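Local coordinates for succinylglutamate desuccinylase (Vibrio cholerae, PDB 2G9D), which probably hydrolyses N2-succinylglutamate to succinate and glutamate, the last step of arginine degradation by the AST pathway, using one zinc ion per subunit, at residues Q30-K35 with D78-G83; N55-C60 with Q139-T144; F84-E89 with S246-E251; M182-Q187 with L239-L244. All coordinates share one frame; numbering follows the deposited sequence.

Contact 1: Q30-K35 with D78-G83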
loop_
_atom_site.group_PDB
_atom_site.type_symbol
_atom_site.label_atom_id
_atom_site.label_comp_id
_atom_site.label_asym_id
_atom_site.label_seq_id
_atom_site.Cartn_x
_atom_site.Cartn_y
_atom_site.Cartn_z
ATOM N N GLN A 30 8.150 -20.178 20.051
ATOM C CA GLN A 30 7.620 -20.991 18.960
ATOM C C GLN A 30 8.635 -21.263 17.837
ATOM O O GLN A 30 8.339 -21.996 16.896
ATOM C CB GLN A 30 6.379 -20.317 18.383
ATOM C CG GLN A 30 5.192 -20.180 19.346
ATOM C CD GLN A 30 5.433 -19.245 20.533
ATOM O OE1 GLN A 30 5.861 -18.100 20.375
ATOM N NE2 GLN A 30 5.134 -19.733 21.728
ATOM N N GLY A 31 9.821 -20.664 17.936
ATOM C CA GLY A 31 10.851 -20.863 16.925
ATOM C C GLY A 31 11.017 -19.694 15.970
ATOM O O GLY A 31 11.962 -19.652 15.184
ATOM N N VAL A 32 10.098 -18.737 16.045
ATOM C CA VAL A 32 10.114 -17.556 15.181
ATOM C C VAL A 32 11.285 -16.625 15.472
ATOM O O VAL A 32 11.344 -16.010 16.541
ATOM C CB VAL A 32 8.815 -16.734 15.341
ATOM C CG1 VAL A 32 8.783 -15.598 14.317
ATOM C CG2 VAL A 32 7.600 -17.651 15.224
ATOM N N THR A 33 12.200 -16.511 14.511
ATOM C CA THR A 33 13.372 -15.642 14.651
ATOM C C THR A 33 13.079 -14.187 14.232
ATOM O O THR A 33 12.723 -13.928 13.078
ATOM C CB THR A 33 14.542 -16.187 13.818
ATOM O OG1 THR A 33 15.336 -15.096 13.333
ATOM C CG2 THR A 33 14.025 -16.999 12.652
ATOM N N LEU A 34 13.250 -13.250 15.168
ATOM C CA LEU A 34 12.974 -11.826 14.924
ATOM C C LEU A 34 14.177 -10.876 14.803
ATOM O O LEU A 34 14.552 -10.218 15.782
ATOM C CB LEU A 34 12.078 -11.263 16.033
ATOM C CG LEU A 34 10.766 -11.941 16.408
ATOM C CD1 LEU A 34 10.072 -11.086 17.458
ATOM C CD2 LEU A 34 9.883 -12.123 15.177
ATOM N N LYS A 35 14.757 -10.756 13.615
ATOM C CA LYS A 35 15.890 -9.860 13.462
ATOM C C LYS A 35 15.449 -8.405 13.318
ATOM O O LYS A 35 15.009 -7.982 12.250
ATOM C CB LYS A 35 16.741 -10.265 12.253
ATOM C CG LYS A 35 17.235 -11.701 12.307
ATOM C CD LYS A 35 18.288 -11.968 11.256
ATOM C CE LYS A 35 17.765 -11.687 9.854
ATOM N NZ LYS A 35 18.788 -12.022 8.812
ATOM N N ASP A 78 2.752 -7.827 18.007
ATOM C CA ASP A 78 2.473 -8.240 19.374
ATOM C C ASP A 78 2.181 -9.730 19.436
ATOM O O ASP A 78 2.830 -10.466 20.182
ATOM C CB ASP A 78 1.270 -7.481 19.949
ATOM C CG ASP A 78 1.598 -6.048 20.334
ATOM O OD1 ASP A 78 2.602 -5.818 21.041
ATOM O OD2 ASP A 78 0.831 -5.143 19.942
ATOM N N ASP A 79 1.218 -10.172 18.630
ATOM C CA ASP A 79 0.801 -11.569 18.617
ATOM C C ASP A 79 1.769 -12.567 18.007
ATOM O O ASP A 79 1.561 -13.773 18.111
ATOM C CB ASP A 79 -0.563 -11.684 17.952
ATOM C CG ASP A 79 -1.559 -10.746 18.567
ATOM O OD1 ASP A 79 -1.509 -10.609 19.811
ATOM O OD2 ASP A 79 -2.373 -10.149 17.829
ATOM N N ILE A 80 2.830 -12.085 17.380
ATOM C CA ILE A 80 3.800 -13.000 16.797
ATOM C C ILE A 80 4.825 -13.332 17.865
ATOM O O ILE A 80 5.373 -14.429 17.904
ATOM C CB ILE A 80 4.537 -12.387 15.585
ATOM C CG1 ILE A 80 3.554 -12.126 14.439
ATOM C CG2 ILE A 80 5.644 -13.328 15.129
ATOM C CD1 ILE A 80 4.199 -11.488 13.209
ATOM N N VAL A 81 5.079 -12.372 18.741
ATOM C CA VAL A 81 6.046 -12.586 19.798
ATOM C C VAL A 81 5.393 -13.435 20.891
ATOM O O VAL A 81 6.005 -14.356 21.428
ATOM C CB VAL A 81 6.545 -11.231 20.366
ATOM C CG1 VAL A 81 7.100 -10.381 19.241
ATOM C CG2 VAL A 81 5.422 -10.502 21.063
ATOM N N SER A 82 4.134 -13.137 21.190
ATOM C CA SER A 82 3.373 -13.856 22.201
ATOM C C SER A 82 2.824 -15.186 21.678
ATOM O O SER A 82 2.183 -15.922 22.422
ATOM C CB SER A 82 2.199 -12.999 22.667
ATOM O OG SER A 82 2.602 -11.656 22.820
ATOM N N GLY A 83 3.050 -15.490 20.404
ATOM C CA GLY A 83 2.539 -16.736 19.855
ATOM C C GLY A 83 1.053 -16.716 19.515
ATOM O O GLY A 83 0.569 -17.593 18.794
#
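The turn of a β-hairpin, formed by strands 24-27 and 33-38, meets the C-terminal end of helix 68-81 here, so that the N-terminal strands are packed against the catalytic α/β domain. Apolar side chains do most of the work. Val32 holds CG1 anti to its backbone N (chi1 -174°), and this methyl comes 4.0 Å from CG2 of Ile80, the two side chains crossing at about a right angle. Leu34, two residues further along and pointing to the same side, sends CD2 to within 4.4 Å of the same Ile80 CG2. Leu34 CD1 lies 3.5 Å from Val81 CG1; although the CB of Val81 is directed away from the hairpin, CG1 stands beside the backbone N and so still reaches Leu34. β- and γ-branched apolar residues suit this seam because their methyls fill it close to the backbone; Leu34 serves two neighbours, one methyl to each. Val87 and strand 41-44 extend the apolar cluster.

The polar part is looser, with no hydrogen bond between 30-35 and 78-83. Thr28 OG1 makes weak hydrogen bonds with both Gln30 OE1 and Val81 O, linking the two sides indirectly. Gly83 ends the helix with a positive phi of 78°, a conformation easy for glycine, and its lack of a side chain lets the bent Gln30 chain come close: Gln30 OE1 lies 3.6 Å from Gly83 CA.

Contact 2: N55-C60 with Q139-T144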
loop_
_atom_site.group_PDB
_atom_site.type_symbol
_atom_site.label_atom_id
_atom_site.label_comp_id
_atom_site.label_asym_id
_atom_site.label_seq_id
_atom_site.Cartn_x
_atom_site.Cartn_y
_atom_site.Cartn_z
ATOM N N ASN A 55 8.205 -14.491 0.646
ATOM C CA ASN A 55 8.977 -13.405 1.227
ATOM C C ASN A 55 8.149 -12.188 0.942
ATOM O O ASN A 55 8.149 -11.651 -0.165
ATOM C CB ASN A 55 10.339 -13.317 0.563
ATOM C CG ASN A 55 11.181 -14.544 0.835
ATOM O OD1 ASN A 55 11.469 -14.861 1.991
ATOM N ND2 ASN A 55 11.565 -15.252 -0.225
HETATM N N MSE A 56 7.421 -11.788 1.972
HETATM C CA MSE A 56 6.505 -10.676 1.898
HETATM C C MSE A 56 7.037 -9.444 2.583
HETATM O O MSE A 56 7.718 -9.535 3.598
HETATM C CB MSE A 56 5.169 -11.067 2.542
HETATM C CG MSE A 56 4.651 -12.436 2.136
HETATM SE SE MSE A 56 2.998 -12.914 3.043
HETATM C CE MSE A 56 3.491 -12.426 4.861
ATOM N N VAL A 57 6.715 -8.292 2.002
ATOM C CA VAL A 57 7.107 -7.007 2.551
ATOM C C VAL A 57 5.829 -6.230 2.802
ATOM O O VAL A 57 5.244 -5.671 1.883
ATOM C CB VAL A 57 8.044 -6.213 1.591
ATOM C CG1 VAL A 57 8.185 -4.787 2.063
ATOM C CG2 VAL A 57 9.427 -6.872 1.569
ATOM N N ILE A 58 5.378 -6.256 4.052
ATOM C CA ILE A 58 4.177 -5.547 4.482
ATOM C C ILE A 58 4.730 -4.229 4.998
ATOM O O ILE A 58 5.516 -4.223 5.925
ATOM C CB ILE A 58 3.450 -6.301 5.647
ATOM C CG1 ILE A 58 2.838 -7.606 5.137
ATOM C CG2 ILE A 58 2.338 -5.443 6.229
ATOM C CD1 ILE A 58 3.832 -8.664 4.815
ATOM N N SER A 59 4.358 -3.115 4.386
ATOM C CA SER A 59 4.883 -1.835 4.846
ATOM C C SER A 59 3.793 -0.840 5.180
ATOM O O SER A 59 2.710 -0.851 4.572
ATOM C CB SER A 59 5.837 -1.226 3.804
ATOM O OG SER A 59 5.215 -1.051 2.547
ATOM N N CYS A 60 4.070 -0.001 6.173
ATOM C CA CYS A 60 3.108 1.017 6.549
ATOM C C CYS A 60 3.811 2.318 6.875
ATOM O O CYS A 60 5.027 2.360 7.096
ATOM C CB CYS A 60 2.227 0.563 7.725
ATOM S SG CYS A 60 3.048 0.523 9.317
ATOM N N GLN A 139 18.515 -5.903 0.074
ATOM C CA GLN A 139 19.026 -6.819 1.092
ATOM C C GLN A 139 18.048 -7.948 1.392
ATOM O O GLN A 139 18.451 -9.078 1.646
ATOM C CB GLN A 139 19.302 -6.073 2.398
ATOM C CG GLN A 139 20.641 -5.342 2.496
ATOM C CD GLN A 139 21.794 -6.248 2.954
ATOM O OE1 GLN A 139 21.644 -7.044 3.893
ATOM N NE2 GLN A 139 22.953 -6.116 2.302
ATOM N N PHE A 140 16.759 -7.635 1.367
ATOM C CA PHE A 140 15.725 -8.615 1.672
ATOM C C PHE A 140 15.558 -9.663 0.588
ATOM O O PHE A 140 15.708 -10.844 0.851
ATOM C CB PHE A 140 14.395 -7.902 1.898
ATOM C CG PHE A 140 13.312 -8.783 2.442
ATOM C CD1 PHE A 140 13.118 -8.900 3.812
ATOM C CD2 PHE A 140 12.460 -9.473 1.587
ATOM C CE1 PHE A 140 12.091 -9.686 4.323
ATOM C CE2 PHE A 140 11.437 -10.257 2.089
ATOM C CZ PHE A 140 11.252 -10.361 3.463
ATOM N N PHE A 141 15.244 -9.234 -0.629
ATOM C CA PHE A 141 15.046 -10.180 -1.724
ATOM C C PHE A 141 16.325 -10.851 -2.176
ATOM O O PHE A 141 16.504 -11.110 -3.361
ATOM C CB PHE A 141 14.383 -9.496 -2.934
ATOM C CG PHE A 141 12.921 -9.201 -2.738
ATOM C CD1 PHE A 141 12.060 -10.177 -2.256
ATOM C CD2 PHE A 141 12.412 -7.941 -3.013
ATOM C CE1 PHE A 141 10.715 -9.895 -2.044
ATOM C CE2 PHE A 141 11.064 -7.646 -2.806
ATOM C CZ PHE A 141 10.215 -8.622 -2.320
ATOM N N ALA A 142 17.202 -11.150 -1.231
ATOM C CA ALA A 142 18.469 -11.781 -1.565
ATOM C C ALA A 142 18.392 -13.307 -1.640
ATOM O O ALA A 142 17.951 -13.984 -0.695
ATOM C CB ALA A 142 19.533 -11.365 -0.562
ATOM N N ASN A 143 18.844 -13.828 -2.781
ATOM C CA ASN A 143 18.859 -15.261 -3.045
ATOM C C ASN A 143 17.459 -15.842 -3.086
ATOM O O ASN A 143 17.283 -17.060 -3.121
ATOM C CB ASN A 143 19.694 -15.984 -1.983
ATOM C CG ASN A 143 21.180 -15.819 -2.207
ATOM O OD1 ASN A 143 21.873 -15.175 -1.420
ATOM N ND2 ASN A 143 21.676 -16.395 -3.295
ATOM N N THR A 144 16.468 -14.957 -3.090
ATOM C CA THR A 144 15.063 -15.345 -3.124
ATOM C C THR A 144 14.557 -15.521 -4.556
ATOM O O THR A 144 15.262 -15.223 -5.528
ATOM C CB THR A 144 14.189 -14.277 -2.425
ATOM O OG1 THR A 144 14.355 -13.011 -3.079
ATOM C CG2 THR A 144 14.590 -14.142 -0.968
#
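Two consecutive phenylalanines at the end of helix 125-140 press against one face of strand 55-60, a helix-on-sheet contact in the α/β catalytic domain. Phe140 has its CG anti to the backbone N (chi1 -170°), which carries the ring out toward the strand. Val57 CG2, the methyl anti to its own carbonyl carbon, sits over one face of the Phe140 ring in a CH-pi contact, 4.2 Å from the centroid and 20° off the normal. Valine is compact enough to lay a methyl over the ring, and the flat apolar ring of phenylalanine suits this buried site. Asn55 CB approaches Phe140 CE2 at 3.6 Å, so the ring bears on two residues pointing the same way from the strand.

Phe141, already out of helical geometry, turns its CG beside the backbone N instead (chi1 -74°). Its CB does not aim at the strand, yet the ring end does: Phe141 CE1 lies 3.6 Å from Asn55 O, which is at the ring edge near its plane. Phe140 CD2 in turn stands above one face of the Phe141 ring. Further along, the methyl CG2 of Thr144 lies 3.3 Å from Asn55 ND2, while Thr144 OG1 accepts a hydrogen bond from Arg149 NE, its stronger partner, and bonds weakly to Phe141 O (2.9 Å).

Arg90 of strand 90-94 makes a cation-pi contact with Phe140 and also bonds to its carbonyl. Strand 55-60 runs parallel to its neighbours, 90-94 and 149-157; on its other face Met56 and Ile58 meet helix 235-246, with Ile58 also touching helix 68-81.

Contact 3: F84-E89 with S246-E251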
loop_
_atom_site.group_PDB
_atom_site.type_symbol
_atom_site.label_atom_id
_atom_site.label_comp_id
_atom_site.label_asym_id
_atom_site.label_seq_id
_atom_site.Cartn_x
_atom_site.Cartn_y
_atom_site.Cartn_z
ATOM N N PHE A 84 0.328 -15.734 20.042
ATOM C CA PHE A 84 -1.098 -15.573 19.768
ATOM C C PHE A 84 -1.276 -15.699 18.255
ATOM O O PHE A 84 -2.309 -16.161 17.779
ATOM C CB PHE A 84 -1.547 -14.172 20.227
ATOM C CG PHE A 84 -3.057 -13.953 20.248
ATOM C CD1 PHE A 84 -3.592 -12.684 19.964
ATOM C CD2 PHE A 84 -3.940 -14.981 20.587
ATOM C CE1 PHE A 84 -4.976 -12.437 20.039
ATOM C CE2 PHE A 84 -5.336 -14.741 20.665
ATOM C CZ PHE A 84 -5.850 -13.469 20.381
ATOM N N GLN A 85 -0.239 -15.301 17.515
ATOM C CA GLN A 85 -0.199 -15.313 16.041
ATOM C C GLN A 85 0.972 -16.128 15.427
ATOM O O GLN A 85 2.126 -15.705 15.460
ATOM C CB GLN A 85 -0.122 -13.856 15.563
ATOM C CG GLN A 85 0.245 -13.646 14.109
ATOM C CD GLN A 85 -0.818 -14.165 13.165
ATOM O OE1 GLN A 85 -2.008 -13.813 13.284
ATOM N NE2 GLN A 85 -0.401 -15.008 12.212
ATOM N N PRO A 86 0.684 -17.305 14.855
ATOM C CA PRO A 86 1.738 -18.135 14.246
ATOM C C PRO A 86 2.373 -17.525 12.987
ATOM O O PRO A 86 1.776 -16.660 12.343
ATOM C CB PRO A 86 1.011 -19.441 13.944
ATOM C CG PRO A 86 -0.421 -19.004 13.732
ATOM C CD PRO A 86 -0.627 -17.981 14.818
ATOM N N VAL A 87 3.577 -17.981 12.629
ATOM C CA VAL A 87 4.285 -17.470 11.439
ATOM C C VAL A 87 4.490 -18.570 10.427
ATOM O O VAL A 87 4.358 -19.737 10.762
ATOM C CB VAL A 87 5.688 -16.923 11.768
ATOM C CG1 VAL A 87 6.326 -16.363 10.504
ATOM C CG2 VAL A 87 5.604 -15.859 12.847
ATOM N N ALA A 88 4.836 -18.206 9.197
ATOM C CA ALA A 88 5.046 -19.202 8.149
ATOM C C ALA A 88 5.554 -18.551 6.881
ATOM O O ALA A 88 5.504 -19.143 5.798
ATOM C CB ALA A 88 3.746 -19.926 7.852
ATOM N N GLU A 89 6.043 -17.327 7.009
ATOM C CA GLU A 89 6.522 -16.618 5.843
ATOM C C GLU A 89 7.486 -15.518 6.194
ATOM O O GLU A 89 7.143 -14.592 6.938
ATOM C CB GLU A 89 5.348 -16.009 5.065
ATOM C CG GLU A 89 4.731 -16.928 4.023
ATOM C CD GLU A 89 3.470 -17.601 4.505
ATOM O OE1 GLU A 89 2.922 -18.429 3.746
ATOM O OE2 GLU A 89 3.032 -17.295 5.637
ATOM N N SER A 246 0.400 -16.612 8.323
ATOM C CA SER A 246 0.270 -17.917 8.982
ATOM C C SER A 246 0.192 -19.035 7.945
ATOM O O SER A 246 0.322 -20.209 8.284
ATOM C CB SER A 246 -0.992 -17.963 9.841
ATOM O OG SER A 246 -2.136 -18.065 9.008
ATOM N N ARG A 247 -0.041 -18.658 6.690
ATOM C CA ARG A 247 -0.115 -19.600 5.574
ATOM C C ARG A 247 -1.166 -20.685 5.773
ATOM O O ARG A 247 -1.164 -21.696 5.067
ATOM C CB ARG A 247 1.251 -20.248 5.365
ATOM C CG ARG A 247 1.369 -21.186 4.170
ATOM C CD ARG A 247 2.407 -22.265 4.473
ATOM N NE ARG A 247 3.524 -22.354 3.531
ATOM C CZ ARG A 247 3.432 -22.822 2.290
ATOM N NH1 ARG A 247 4.514 -22.874 1.520
ATOM N NH2 ARG A 247 2.263 -23.228 1.810
ATOM N N HIS A 248 -2.059 -20.502 6.736
ATOM C CA HIS A 248 -3.056 -21.525 6.925
ATOM C C HIS A 248 -4.492 -21.069 6.820
ATOM O O HIS A 248 -4.789 -19.885 6.609
ATOM C CB HIS A 248 -2.843 -22.278 8.243
ATOM C CG HIS A 248 -3.185 -21.487 9.473
ATOM N ND1 HIS A 248 -4.264 -20.627 9.544
ATOM C CD2 HIS A 248 -2.622 -21.487 10.705
ATOM C CE1 HIS A 248 -4.349 -20.134 10.767
ATOM N NE2 HIS A 248 -3.366 -20.640 11.490
ATOM N N LYS A 249 -5.358 -22.072 6.961
ATOM C CA LYS A 249 -6.804 -21.979 6.874
ATOM C C LYS A 249 -7.458 -20.631 6.671
ATOM O O LYS A 249 -7.523 -19.806 7.590
ATOM C CB LYS A 249 -7.466 -22.666 8.088
ATOM C CG LYS A 249 -9.022 -22.744 8.011
ATOM C CD LYS A 249 -9.490 -23.529 6.765
ATOM C CE LYS A 249 -11.002 -23.782 6.717
ATOM N NZ LYS A 249 -11.366 -24.660 5.554
ATOM N N PRO A 250 -7.928 -20.382 5.445
ATOM C CA PRO A 250 -8.608 -19.123 5.129
ATOM C C PRO A 250 -10.008 -19.413 5.692
ATOM O O PRO A 250 -10.853 -19.999 5.003
ATOM C CB PRO A 250 -8.564 -19.088 3.606
ATOM C CG PRO A 250 -8.609 -20.553 3.239
ATOM C CD PRO A 250 -7.655 -21.170 4.231
ATOM N N GLU A 251 -10.230 -19.016 6.949
ATOM C CA GLU A 251 -11.473 -19.307 7.682
ATOM C C GLU A 251 -12.807 -18.569 7.452
ATOM O O GLU A 251 -13.857 -19.083 7.863
ATOM C CB GLU A 251 -11.172 -19.286 9.184
ATOM C CG GLU A 251 -11.128 -20.666 9.827
ATOM C CD GLU A 251 -10.049 -20.787 10.883
ATOM O OE1 GLU A 251 -8.874 -20.998 10.505
ATOM O OE2 GLU A 251 -10.366 -20.661 12.088
#
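Neither segment is regular here: 84-89 runs as an irregular link into strand 90-94, while Arg247, with a positive phi of 57°, breaks the run of helix 235-246 just after its last residue, Ser246. The small Ser246 lets the two segments come close. Ser246 CB lies 4.1 Å from Pro86 CG and faces the Gln85 amide, while Ser246 OG hydrogen-bonds to the carbonyls of Arg242 and Asp243 and lies over the centre of the His248 ring. Gln85 folds on itself at chi2, so that NE2 donates to Pro86 O at 2.7 Å with an N-H...O angle of 144°, the donor lying in the carbonyl plane; OE1 of the same amide takes a hydrogen bond from Arg242 NH1, and both ends of the group are thus fixed.

Further along, the small Ala88 fits against the start of the turn, Ala88 CB lying 3.5 Å from Arg247 CB. Arg247 extends with CG anti to its backbone N, its aliphatic start passing the Glu89 carboxylate. The ionic pairing is long: Glu89 OE1 is 4.0 Å from Arg247 NE and well out of the guanidinium plane, so any attraction is one of charge alone, with no N-H aimed at the oxygen. Lys54 is a further weak, distant partner of OE1. The contact therefore joins two linkers, one leaving helix 68-81 for strand 90-94 and the other leaving helix 235-246 for strand 258-267.

Contact 4: M182-Q187 with L239-L244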
loop_
_atom_site.group_PDB
_atom_site.type_symbol
_atom_site.label_atom_id
_atom_site.label_comp_id
_atom_site.label_asym_id
_atom_site.label_seq_id
_atom_site.Cartn_x
_atom_site.Cartn_y
_atom_site.Cartn_z
HETATM N N MSE A 182 -4.995 -12.109 -6.061
HETATM C CA MSE A 182 -6.394 -11.705 -6.166
HETATM C C MSE A 182 -7.142 -12.212 -4.969
HETATM O O MSE A 182 -7.802 -11.452 -4.255
HETATM C CB MSE A 182 -7.040 -12.289 -7.417
HETATM C CG MSE A 182 -6.579 -11.618 -8.689
HETATM SE SE MSE A 182 -6.548 -9.696 -8.434
HETATM C CE MSE A 182 -4.657 -9.382 -8.828
ATOM N N GLN A 183 -7.028 -13.526 -4.787
ATOM C CA GLN A 183 -7.643 -14.254 -3.696
ATOM C C GLN A 183 -7.371 -13.546 -2.393
ATOM O O GLN A 183 -8.258 -13.444 -1.559
ATOM C CB GLN A 183 -7.089 -15.665 -3.654
ATOM C CG GLN A 183 -7.438 -16.458 -4.882
ATOM C CD GLN A 183 -6.836 -17.852 -4.883
ATOM O OE1 GLN A 183 -7.165 -18.676 -5.747
ATOM N NE2 GLN A 183 -5.945 -18.128 -3.922
ATOM N N PHE A 184 -6.158 -13.040 -2.205
ATOM C CA PHE A 184 -5.879 -12.344 -0.960
ATOM C C PHE A 184 -6.770 -11.120 -0.836
ATOM O O PHE A 184 -7.402 -10.894 0.198
ATOM C CB PHE A 184 -4.419 -11.883 -0.845
ATOM C CG PHE A 184 -4.185 -11.019 0.355
ATOM C CD1 PHE A 184 -4.145 -11.581 1.624
ATOM C CD2 PHE A 184 -4.214 -9.641 0.240
ATOM C CE1 PHE A 184 -4.156 -10.789 2.762
ATOM C CE2 PHE A 184 -4.227 -8.825 1.373
ATOM C CZ PHE A 184 -4.203 -9.400 2.642
ATOM N N ILE A 185 -6.808 -10.326 -1.896
ATOM C CA ILE A 185 -7.619 -9.121 -1.900
ATOM C C ILE A 185 -9.068 -9.452 -1.557
ATOM O O ILE A 185 -9.707 -8.732 -0.787
ATOM C CB ILE A 185 -7.529 -8.425 -3.270
ATOM C CG1 ILE A 185 -6.178 -7.740 -3.387
ATOM C CG2 ILE A 185 -8.609 -7.381 -3.420
ATOM C CD1 ILE A 185 -5.881 -7.253 -4.770
ATOM N N GLU A 186 -9.573 -10.545 -2.132
ATOM C CA GLU A 186 -10.937 -10.987 -1.893
ATOM C C GLU A 186 -11.117 -11.327 -0.404
ATOM O O GLU A 186 -12.014 -10.807 0.273
ATOM C CB GLU A 186 -11.260 -12.225 -2.739
ATOM C CG GLU A 186 -10.922 -12.151 -4.241
ATOM C CD GLU A 186 -11.826 -11.222 -5.070
ATOM O OE1 GLU A 186 -11.941 -11.437 -6.309
ATOM O OE2 GLU A 186 -12.404 -10.272 -4.500
ATOM N N GLN A 187 -10.263 -12.193 0.119
ATOM C CA GLN A 187 -10.399 -12.552 1.520
ATOM C C GLN A 187 -10.298 -11.302 2.396
ATOM O O GLN A 187 -10.798 -11.261 3.518
ATOM C CB GLN A 187 -9.333 -13.573 1.946
ATOM C CG GLN A 187 -9.380 -13.848 3.454
ATOM C CD GLN A 187 -8.309 -14.802 3.954
ATOM O OE1 GLN A 187 -7.119 -14.626 3.696
ATOM N NE2 GLN A 187 -8.734 -15.817 4.691
ATOM N N LEU A 239 -7.962 -10.058 9.389
ATOM C CA LEU A 239 -7.976 -11.511 9.447
ATOM C C LEU A 239 -7.193 -12.030 8.247
ATOM O O LEU A 239 -6.339 -12.900 8.369
ATOM C CB LEU A 239 -9.416 -12.045 9.408
ATOM C CG LEU A 239 -9.993 -12.598 10.721
ATOM C CD1 LEU A 239 -9.940 -11.538 11.801
ATOM C CD2 LEU A 239 -11.430 -13.049 10.505
ATOM N N ALA A 240 -7.472 -11.462 7.085
ATOM C CA ALA A 240 -6.809 -11.880 5.860
ATOM C C ALA A 240 -5.298 -11.904 5.986
ATOM O O ALA A 240 -4.676 -12.912 5.660
ATOM C CB ALA A 240 -7.220 -10.972 4.705
HETATM N N MSE A 241 -4.716 -10.796 6.439
HETATM C CA MSE A 241 -3.273 -10.689 6.587
HETATM C C MSE A 241 -2.744 -11.808 7.450
HETATM O O MSE A 241 -1.780 -12.487 7.092
HETATM C CB MSE A 241 -2.901 -9.354 7.222
HETATM C CG MSE A 241 -1.401 -9.098 7.281
HETATM SE SE MSE A 241 -0.598 -9.189 5.482
HETATM C CE MSE A 241 -1.382 -7.551 4.743
ATOM N N ARG A 242 -3.390 -11.991 8.598
ATOM C CA ARG A 242 -3.004 -13.026 9.541
ATOM C C ARG A 242 -2.966 -14.367 8.863
ATOM O O ARG A 242 -2.057 -15.147 9.092
ATOM C CB ARG A 242 -3.971 -13.052 10.717
ATOM C CG ARG A 242 -3.844 -11.829 11.579
ATOM C CD ARG A 242 -5.040 -11.614 12.468
ATOM N NE ARG A 242 -4.825 -10.461 13.347
ATOM C CZ ARG A 242 -3.899 -10.392 14.313
ATOM N NH1 ARG A 242 -3.077 -11.409 14.550
ATOM N NH2 ARG A 242 -3.788 -9.297 15.050
ATOM N N ASP A 243 -3.945 -14.640 8.012
ATOM C CA ASP A 243 -3.961 -15.913 7.310
ATOM C C ASP A 243 -2.792 -15.917 6.308
ATOM O O ASP A 243 -2.151 -16.946 6.073
ATOM C CB ASP A 243 -5.304 -16.104 6.595
ATOM C CG ASP A 243 -6.502 -15.938 7.532
ATOM O OD1 ASP A 243 -6.663 -16.734 8.477
ATOM O OD2 ASP A 243 -7.293 -14.998 7.329
ATOM N N LEU A 244 -2.493 -14.741 5.762
ATOM C CA LEU A 244 -1.416 -14.591 4.791
ATOM C C LEU A 244 -0.041 -14.898 5.358
ATOM O O LEU A 244 0.791 -15.494 4.667
ATOM C CB LEU A 244 -1.398 -13.178 4.209
ATOM C CG LEU A 244 -0.443 -13.025 3.013
ATOM C CD1 LEU A 244 -0.895 -13.921 1.842
ATOM C CD2 LEU A 244 -0.377 -11.557 2.592
#
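A roughly antiparallel helix pair makes this contact: helices 179-187 and 235-246 lie on the same side of the α/β catalytic domain's sheet, both touching strand 149-157. The axes of 182-187 and 239-244 approach to 9.3 Å, with 141° between their directions. Ala240, with only a methyl, suits the closest approach of the backbones, its CA 5.7 Å from Gln187 CA.

Phe184 is the main filler. With CG anti to the backbone N (chi1 173°), its ring reaches across and presents its edge to the helix 235-246 backbone, Phe184 CE1 being 3.6 Å from Ala240 C. Leu244 CD2 covers one face in a CH-pi contact, 4.2 Å from the centroid of the Phe184 ring. Met241, a selenomethionine, starts out pointing away but bends back at chi2 and chi3, so that its CE comes 4.0 Å from Phe184 CZ; the selenium lies obliquely, 5.5 Å from the Phe184 centroid, in a Met-aromatic contact. Leu152 of strand 149-157 touches all three of Phe184, Met241 and Leu244, closing the cluster toward the sheet.

Beyond this apolar part, toward the partly exposed side, Gln187 runs out extended. The Gln187 methylene CG packs 3.8 Å from Ala240 CB, and its amide plane is tilted 29° against the Asp243 carboxylate. Gln187 NE2 and Asp243 OD2 are 3.1 Å apart, but the angle is too poor for a hydrogen bond.

Overall arrangement
Contacts 1 and 2 interleave along the chain, contact 3 begins after contact 1, and contact 4 falls between the two halves of contact 3. The centres of contacts 3 and 4 are about 11 Å apart, those of 1 and 3 about 12 Å, the others 18 to 20 Å. Helix 235-246 is the common element: its body serves contact 4, its end contact 3, Arg242 bridges to Asp79 of contact 1, and Leu244 and Met241 pack on Met56 and Ile58 of contact 2. Helix 125-140 packs on one face of strand 55-60 and helix 235-246 on the other, while Val87 joins contact 3 to contact 1. The Val57 and Met241 side chains each lie about 11 Å from that of His155, a predicted zinc ligand.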